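Local atomic coordinates of shikimate 5'-dehydrogenase (Methanocaldococcus jannaschii, PDB entry 1NVT), a protein that catalyses the NADP-dependent, reversible reduction of 3-dehydroshikimate to shikimate, a step in the biosynthesis of aromatic amino acids. Residues E169-E172 with K177-E180. Sequence-based numbering, arbitrary orientation.
Sequences EIAE and KFGE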
ATOM      1  N   GLU A 169     -17.892  32.948 -11.059  1.00 55.60           N
ATOM      2  CA  GLU A 169     -18.182  31.789 -10.227  1.00 54.25           C
ATOM      3  C   GLU A 169     -17.718  32.026  -8.794  1.00 53.66           C
ATOM      4  O   GLU A 169     -18.368  31.594  -7.842  1.00 53.48           O
ATOM      5  CB  GLU A 169     -17.487  30.541 -10.786  1.00 54.93           C
ATOM      6  CG  GLU A 169     -18.158  29.233 -10.375  1.00 55.06           C
ATOM      7  CD  GLU A 169     -17.318  28.000 -10.677  1.00 55.58           C
ATOM      8  OE1 GLU A 169     -16.753  27.905 -11.789  1.00 55.54           O
ATOM      9  OE2 GLU A 169     -17.230  27.117  -9.796  1.00 55.21           O
ATOM     10  N   ILE A 170     -16.592  32.714  -8.646  1.00 52.82           N
ATOM     11  CA  ILE A 170     -16.046  32.998  -7.328  1.00 53.22           C
ATOM     12  C   ILE A 170     -16.899  34.036  -6.593  1.00 54.22           C
ATOM     13  O   ILE A 170     -17.342  33.803  -5.463  1.00 53.40           O
ATOM     14  CB  ILE A 170     -14.587  33.493  -7.441  1.00 52.52           C
ATOM     15  CG1 ILE A 170     -13.723  32.383  -8.052  1.00 53.10           C
ATOM     16  CG2 ILE A 170     -14.054  33.880  -6.069  1.00 51.81           C
ATOM     17  CD1 ILE A 170     -12.262  32.745  -8.231  1.00 50.73           C
ATOM     18  N   ALA A 171     -17.129  35.177  -7.239  1.00 54.99           N
ATOM     19  CA  ALA A 171     -17.945  36.238  -6.652  1.00 55.91           C
ATOM     20  C   ALA A 171     -19.294  35.664  -6.227  1.00 56.69           C
ATOM     21  O   ALA A 171     -19.778  35.927  -5.125  1.00 56.65           O
ATOM     22  CB  ALA A 171     -18.151  37.360  -7.662  1.00 54.54           C
ATOM     23  N   GLU A 172     -19.891  34.868  -7.108  1.00 56.97           N
ATOM     24  CA  GLU A 172     -21.180  34.248  -6.832  1.00 58.01           C
ATOM     25  C   GLU A 172     -21.090  33.339  -5.611  1.00 58.78           C
ATOM     26  O   GLU A 172     -21.622  33.662  -4.547  1.00 59.68           O
ATOM     27  CB  GLU A 172     -21.638  33.445  -8.055  1.00 59.19           C
ATOM     28  CG  GLU A 172     -23.052  32.870  -7.990  1.00 63.15           C
ATOM     29  CD  GLU A 172     -23.180  31.658  -7.072  1.00 66.32           C
ATOM     30  OE1 GLU A 172     -23.198  31.836  -5.833  1.00 66.94           O
ATOM     31  OE2 GLU A 172     -23.263  30.521  -7.597  1.00 67.32           O
ATOM     32  N   LYS A 177     -18.481  41.209  -4.611  1.00 63.79           N
ATOM     33  CA  LYS A 177     -18.808  42.135  -5.686  1.00 64.21           C
ATOM     34  C   LYS A 177     -17.963  41.781  -6.896  1.00 63.66           C
ATOM     35  O   LYS A 177     -16.736  41.779  -6.823  1.00 62.21           O
ATOM     36  CB  LYS A 177     -18.538  43.581  -5.256  1.00 64.60           C
ATOM     37  CG  LYS A 177     -19.359  44.023  -4.047  1.00 66.37           C
ATOM     38  CD  LYS A 177     -19.209  45.516  -3.761  1.00 66.60           C
ATOM     39  CE  LYS A 177     -19.987  45.919  -2.510  1.00 66.74           C
ATOM     40  NZ  LYS A 177     -21.433  45.556  -2.594  1.00 66.66           N
ATOM     41  N   PHE A 178     -18.633  41.482  -8.004  1.00 64.00           N
ATOM     42  CA  PHE A 178     -17.952  41.106  -9.232  1.00 64.46           C
ATOM     43  C   PHE A 178     -16.870  42.092  -9.666  1.00 64.31           C
ATOM     44  O   PHE A 178     -15.712  41.955  -9.284  1.00 65.67           O
ATOM     45  CB  PHE A 178     -18.966  40.919 -10.365  1.00 65.24           C
ATOM     46  CG  PHE A 178     -18.364  40.361 -11.625  1.00 66.60           C
ATOM     47  CD1 PHE A 178     -17.640  39.173 -11.596  1.00 67.52           C
ATOM     48  CD2 PHE A 178     -18.501  41.030 -12.838  1.00 66.78           C
ATOM     49  CE1 PHE A 178     -17.058  38.660 -12.754  1.00 67.85           C
ATOM     50  CE2 PHE A 178     -17.924  40.524 -14.002  1.00 66.86           C
ATOM     51  CZ  PHE A 178     -17.201  39.338 -13.959  1.00 67.18           C
ATOM     52  N   GLY A 179     -17.249  43.089 -10.456  1.00 64.41           N
ATOM     53  CA  GLY A 179     -16.282  44.057 -10.946  1.00 63.09           C
ATOM     54  C   GLY A 179     -15.425  44.772  -9.916  1.00 62.61           C
ATOM     55  O   GLY A 179     -14.673  45.680 -10.273  1.00 61.84           O
ATOM     56  N   GLU A 180     -15.512  44.373  -8.650  1.00 62.29           N
ATOM     57  CA  GLU A 180     -14.727  45.035  -7.610  1.00 62.84           C
ATOM     58  C   GLU A 180     -13.821  44.119  -6.785  1.00 61.77           C
ATOM     59  O   GLU A 180     -12.600  44.266  -6.822  1.00 61.14           O
ATOM     60  CB  GLU A 180     -15.660  45.820  -6.685  1.00 64.55           C
ATOM     61  CG  GLU A 180     -14.959  46.564  -5.559  1.00 67.72           C
ATOM     62  CD  GLU A 180     -15.896  47.505  -4.821  1.00 69.73           C
ATOM     63  OE1 GLU A 180     -16.274  48.543  -5.406  1.00 70.42           O
ATOM     64  OE2 GLU A 180     -16.262  47.204  -3.662  1.00 71.26           O
TER
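Ala171 meets Phe178 through a single methyl group. Its CB points from the helix toward the returning chain and settles against the backbone at the base of the phenylalanine, 4.1 Å from Phe178 CA. The peptide before it lies within reach of the same methyl, with Lys177 C 4.5 Å from Ala171 CB. The ring itself is approached at its edge, where Ala171 CB stands 4.4 Å from Phe178 CD1; the methyl lies beside the ring, near its plane and not over a face, so there is no CH-pi geometry. With CG anti to the backbone N (chi1 -173°), the Phe178 ring reaches back along the flank of helix 160-174, where Ala167 and Lys168, one turn earlier, also touch it. With only a methyl between them, the two backbones lie close, the CA atoms of Ala171 and Phe178 being 5.5 Å apart. This is a modest apolar contact, burying 86 Å² in all.

The contact joins the last part of helix 160-174 to the short helical segment that leads into strand 182-185, outermost within this chain in the parallel sheet of the Rossmann-type NADP-binding domain. Ala171 also touches Val182 on that strand, while neighbouring Ile170 packs against Val182, Ile153 and Ile155 of the sheet and against Ala144 and Phe145 of helix 138-147. Glu169 OE2 forms salt bridges to Arg141 of helix 138-147 and to Lys173 of its own helix.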